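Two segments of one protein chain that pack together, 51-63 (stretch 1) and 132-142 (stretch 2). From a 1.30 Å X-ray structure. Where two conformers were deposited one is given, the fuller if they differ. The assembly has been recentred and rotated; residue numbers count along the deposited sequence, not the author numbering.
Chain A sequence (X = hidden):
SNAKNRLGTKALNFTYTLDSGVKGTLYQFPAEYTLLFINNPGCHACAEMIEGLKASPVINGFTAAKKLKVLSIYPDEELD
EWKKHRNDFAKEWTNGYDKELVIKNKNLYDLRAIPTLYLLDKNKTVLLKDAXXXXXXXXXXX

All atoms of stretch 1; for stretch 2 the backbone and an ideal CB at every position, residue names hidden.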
# COMPACT_ATOMS: atom_id res chain seq x y z
N GLU A 51 -10.53 6.31 4.40
CA GLU A 51 -10.93 7.34 5.31
C GLU A 51 -10.16 7.27 6.62
O GLU A 51 -9.74 8.29 7.19
CB GLU A 51 -12.43 7.18 5.59
CG GLU A 51 -13.29 7.85 4.54
CD GLU A 51 -13.24 9.35 4.76
OE1 GLU A 51 -13.76 9.79 5.79
OE2 GLU A 51 -12.62 10.08 3.95
N GLY A 52 -9.93 6.05 7.09
CA GLY A 52 -9.17 5.84 8.30
C GLY A 52 -7.75 6.31 8.21
O GLY A 52 -7.20 6.90 9.17
N LEU A 53 -7.11 6.02 7.08
CA LEU A 53 -5.73 6.46 6.87
C LEU A 53 -5.65 7.98 6.81
O LEU A 53 -4.74 8.58 7.40
CB LEU A 53 -5.20 5.87 5.55
CG LEU A 53 -4.83 4.39 5.56
CD1 LEU A 53 -4.77 3.88 4.12
CD2 LEU A 53 -3.51 4.16 6.31
N LYS A 54 -6.62 8.61 6.16
CA LYS A 54 -6.66 10.09 6.09
C LYS A 54 -6.85 10.70 7.49
O LYS A 54 -6.31 11.77 7.79
CB LYS A 54 -7.78 10.55 5.18
CG LYS A 54 -7.56 10.28 3.76
CD LYS A 54 -8.82 10.70 2.93
CE LYS A 54 -8.62 10.61 1.46
NZ LYS A 54 -9.82 11.02 0.74
N ALA A 55 -7.63 10.05 8.35
CA ALA A 55 -8.03 10.62 9.65
C ALA A 55 -7.01 10.37 10.73
O ALA A 55 -6.95 11.11 11.72
CB ALA A 55 -9.37 10.04 10.13
N SER A 56 -6.17 9.36 10.59
CA SER A 56 -5.34 8.87 11.70
C SER A 56 -4.34 9.92 12.18
O SER A 56 -3.44 10.31 11.43
CB SER A 56 -4.52 7.67 11.23
OG SER A 56 -3.56 7.32 12.18
N PRO A 57 -4.42 10.33 13.45
CA PRO A 57 -3.42 11.25 13.99
C PRO A 57 -2.00 10.69 13.85
O PRO A 57 -1.09 11.39 13.41
CB PRO A 57 -3.82 11.39 15.46
CG PRO A 57 -5.31 11.26 15.39
CD PRO A 57 -5.55 10.17 14.38
N VAL A 58 -1.81 9.44 14.25
CA VAL A 58 -0.47 8.88 14.23
C VAL A 58 0.11 8.81 12.83
O VAL A 58 1.25 9.22 12.58
CB VAL A 58 -0.38 7.53 14.95
CG1 VAL A 58 0.92 6.82 14.67
CG2 VAL A 58 -0.65 7.71 16.43
N ILE A 59 -0.66 8.30 11.90
CA ILE A 59 -0.12 8.18 10.55
C ILE A 59 0.15 9.55 9.97
O ILE A 59 1.18 9.74 9.31
CB ILE A 59 -1.02 7.29 9.67
CG1 ILE A 59 -0.91 5.81 10.21
CG2 ILE A 59 -0.65 7.44 8.18
CD1 ILE A 59 -1.91 4.72 9.82
N ASN A 60 -0.77 10.50 10.17
CA ASN A 60 -0.60 11.89 9.68
C ASN A 60 0.68 12.55 10.26
O ASN A 60 1.35 13.31 9.60
CB ASN A 60 -1.85 12.76 9.96
CG ASN A 60 -2.91 12.57 8.89
OD1 ASN A 60 -3.67 11.52 8.84
ND2 ASN A 60 -2.83 13.44 7.92
N GLY A 61 1.02 12.26 11.51
CA GLY A 61 2.24 12.81 12.07
C GLY A 61 3.45 12.27 11.31
O GLY A 61 4.40 13.01 10.99
N PHE A 62 3.45 10.98 11.03
CA PHE A 62 4.57 10.37 10.31
C PHE A 62 4.65 10.81 8.83
O PHE A 62 5.76 10.97 8.31
CB PHE A 62 4.48 8.84 10.39
CG PHE A 62 5.14 8.28 11.64
CD1 PHE A 62 4.53 8.38 12.89
CD2 PHE A 62 6.37 7.68 11.58
CE1 PHE A 62 5.13 7.88 14.00
CE2 PHE A 62 6.96 7.16 12.68
CZ PHE A 62 6.35 7.29 13.94
N THR A 63 3.50 10.97 8.18
CA THR A 63 3.53 11.45 6.81
C THR A 63 4.01 12.92 6.76
O THR A 63 4.79 13.29 5.88
CB THR A 63 2.23 11.24 6.08
OG1 THR A 63 1.19 11.95 6.71
CG2 THR A 63 1.85 9.81 5.94
N UNK A 132 -4.03 -4.52 10.76
CA UNK A 132 -5.05 -3.54 10.80
C UNK A 132 -4.48 -2.13 10.90
O UNK A 132 -3.33 -1.95 11.33
CB UNK A 132 -5.99 -3.83 11.97
N UNK A 133 -5.27 -1.12 10.55
CA UNK A 133 -4.84 0.24 10.73
C UNK A 133 -4.47 0.50 12.17
O UNK A 133 -3.44 1.14 12.47
CB UNK A 133 -5.93 1.21 10.27
N UNK A 134 -5.28 0.02 13.12
CA UNK A 134 -4.95 0.29 14.52
C UNK A 134 -3.65 -0.36 14.97
O UNK A 134 -2.90 0.21 15.78
CB UNK A 134 -6.09 -0.19 15.42
N UNK A 135 -3.31 -1.52 14.42
CA UNK A 135 -2.03 -2.13 14.74
C UNK A 135 -0.85 -1.29 14.18
O UNK A 135 0.16 -1.14 14.82
CB UNK A 135 -1.98 -3.55 14.18
N UNK A 136 -1.01 -0.76 12.97
CA UNK A 136 0.01 0.13 12.42
C UNK A 136 0.18 1.35 13.32
O UNK A 136 1.31 1.74 13.64
CB UNK A 136 -0.36 0.56 11.00
N UNK A 137 -0.93 1.94 13.78
CA UNK A 137 -0.84 3.12 14.63
C UNK A 137 -0.13 2.78 15.93
O UNK A 137 0.69 3.54 16.43
CB UNK A 137 -2.23 3.69 14.92
N UNK A 138 -0.49 1.64 16.53
CA UNK A 138 0.15 1.23 17.77
C UNK A 138 1.65 1.04 17.60
O UNK A 138 2.44 1.48 18.44
CB UNK A 138 -0.48 -0.06 18.29
N UNK A 139 2.05 0.39 16.52
CA UNK A 139 3.47 0.15 16.26
C UNK A 139 4.22 1.46 16.14
O UNK A 139 5.29 1.65 16.72
CB UNK A 139 3.66 -0.68 14.99
N UNK A 140 3.66 2.39 15.36
CA UNK A 140 4.35 3.64 15.11
C UNK A 140 4.37 4.57 16.33
O UNK A 140 5.28 5.38 16.48
CB UNK A 140 3.69 4.35 13.93
N UNK A 141 3.36 4.51 17.19
CA UNK A 141 3.31 5.36 18.39
C UNK A 141 4.24 4.86 19.49
O UNK A 141 4.51 5.55 20.45
CB UNK A 141 1.88 5.43 18.93
N UNK A 142 4.78 3.67 19.37
CA UNK A 142 5.73 3.12 20.36
C UNK A 142 6.90 4.03 20.60
O UNK A 142 7.40 4.67 19.66
OXT UNK A 142 7.34 4.13 21.77
CB UNK A 142 6.25 1.75 19.91

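Position 132 lies beyond the reach of stretch 1, so its rule is local: phi/psi of -69/160 just before a helix favours a capping side chain, Ser, Thr, Asp or Asn. It is T132, whose OG1 accepts from the backbone N of 135 at 3.1 Å.

At 133 the CA-to-CB bond points toward stretch 1, where G52 has no side chain and the methyls of L53 and I59 offer an apolar surface. A branched or long aliphatic residue, Leu, Ile or Met, would suit. The deposited L133 lays CD2 3.3 Å from G52 C, and its CD1 is 3.6 Å from L53 CD2. The bare glycine is part of the fit: an ideal CB on G52 would stand 2.9 Å from L133 CD2, a clash.

Position 134 points away and 135 is out of reach; at both, stretch 1 asks for nothing, and polar helix formers serve. They are Q134 and K135.

Position 136 points toward stretch 1, its ideal CB 4.6 Å from I59 CD1. A small or medium apolar residue, Ala, Val or Ile, could meet that methyl. V136 does so lightly, CG1 lying 4.1 Å from I59 CD1.

Position 137 points sideways, yet its ideal CB is 4.3 Å from V58 CB and 4.7 Å from S56 OG. The hydroxyl already accepts from I59 N as a helix cap, and its own proton remains to be given, so Glu, Gln or another side chain ending in an acceptor would suit. E137 brings its end nearer: S56 OG donates to E137 OE2 at 2.7 Å. A water also links the sides, accepting from V58 N at 2.9 Å and donating to E137 OE2 at 2.7 Å.

Position 138 points away and 139 sideways without contact, leaving a wide choice; they are Q138 and Y139.

At 140 the bond points toward stretch 1, with the ideal CB 3.8 Å from both V58 CG1 and F62 CE1. Leu, Ile or Met would fit this apolar site. L140 sets its CB over a face of the F62 ring, 4.1 Å from the centroid, a CH-pi contact, while its CD1 reaches within 4.3 Å of I59 CG1. With L133, V136 and E137 it completes the hole that receives I59 as a knob.

Position 141 is sideways, near V58 CG2; something small suffices. A141 places CB 4.2 Å from V58 CG2. Position 142, the C-terminus, is out of reach and unconstrained here; it is E142.

Stretch 2 (132-142) TLQKVEQYLAE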
# COMPACT_ATOMS: atom_id res chain seq x y z
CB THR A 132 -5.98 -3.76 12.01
OG1 THR A 132 -5.20 -3.59 13.17
CG2 THR A 132 -6.65 -5.16 11.98
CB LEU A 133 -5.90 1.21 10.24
CG LEU A 133 -5.47 2.68 10.28
CD1 LEU A 133 -4.15 2.94 9.60
CD2 LEU A 133 -6.56 3.52 9.62
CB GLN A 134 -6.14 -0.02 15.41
CG GLN A 134 -6.51 -1.44 15.56
CD GLN A 134 -7.66 -1.59 16.56
OE1 GLN A 134 -8.70 -1.15 16.27
NE2 GLN A 134 -7.43 -2.20 17.70
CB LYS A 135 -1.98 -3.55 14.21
CG LYS A 135 -0.73 -4.28 14.39
CD LYS A 135 -0.39 -4.49 15.84
CE LYS A 135 0.77 -5.49 15.99
NZ LYS A 135 1.42 -5.31 17.34
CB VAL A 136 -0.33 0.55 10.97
CG1 VAL A 136 0.65 1.60 10.44
CG2 VAL A 136 -0.36 -0.68 10.04
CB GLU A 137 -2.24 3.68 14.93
CG GLU A 137 -2.98 4.21 13.72
CD GLU A 137 -4.40 4.56 14.08
OE1 GLU A 137 -5.16 3.62 14.46
OE2 GLU A 137 -4.79 5.75 13.97
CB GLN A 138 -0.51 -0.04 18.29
CG GLN A 138 -0.14 -0.34 19.71
CD GLN A 138 -0.55 -1.72 20.14
OE1 GLN A 138 -1.63 -2.22 19.77
NE2 GLN A 138 0.32 -2.36 20.95
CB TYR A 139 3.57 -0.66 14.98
CG TYR A 139 4.98 -1.06 14.65
CD1 TYR A 139 5.47 -2.30 15.01
CD2 TYR A 139 5.84 -0.22 13.98
CE1 TYR A 139 6.76 -2.69 14.73
CE2 TYR A 139 7.15 -0.60 13.70
CZ TYR A 139 7.60 -1.83 14.08
OH TYR A 139 8.88 -2.25 13.82
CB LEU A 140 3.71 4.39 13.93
CG LEU A 140 3.89 3.74 12.55
CD1 LEU A 140 2.98 4.45 11.56
CD2 LEU A 140 5.40 3.70 12.17
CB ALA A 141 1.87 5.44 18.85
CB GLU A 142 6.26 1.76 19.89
CG GLU A 142 5.18 0.79 19.83
CD GLU A 142 5.60 -0.66 19.51
OE1 GLU A 142 6.78 -0.92 19.14
OE2 GLU A 142 4.70 -1.55 19.61
O HOH W 1 -3.80 7.72 15.58
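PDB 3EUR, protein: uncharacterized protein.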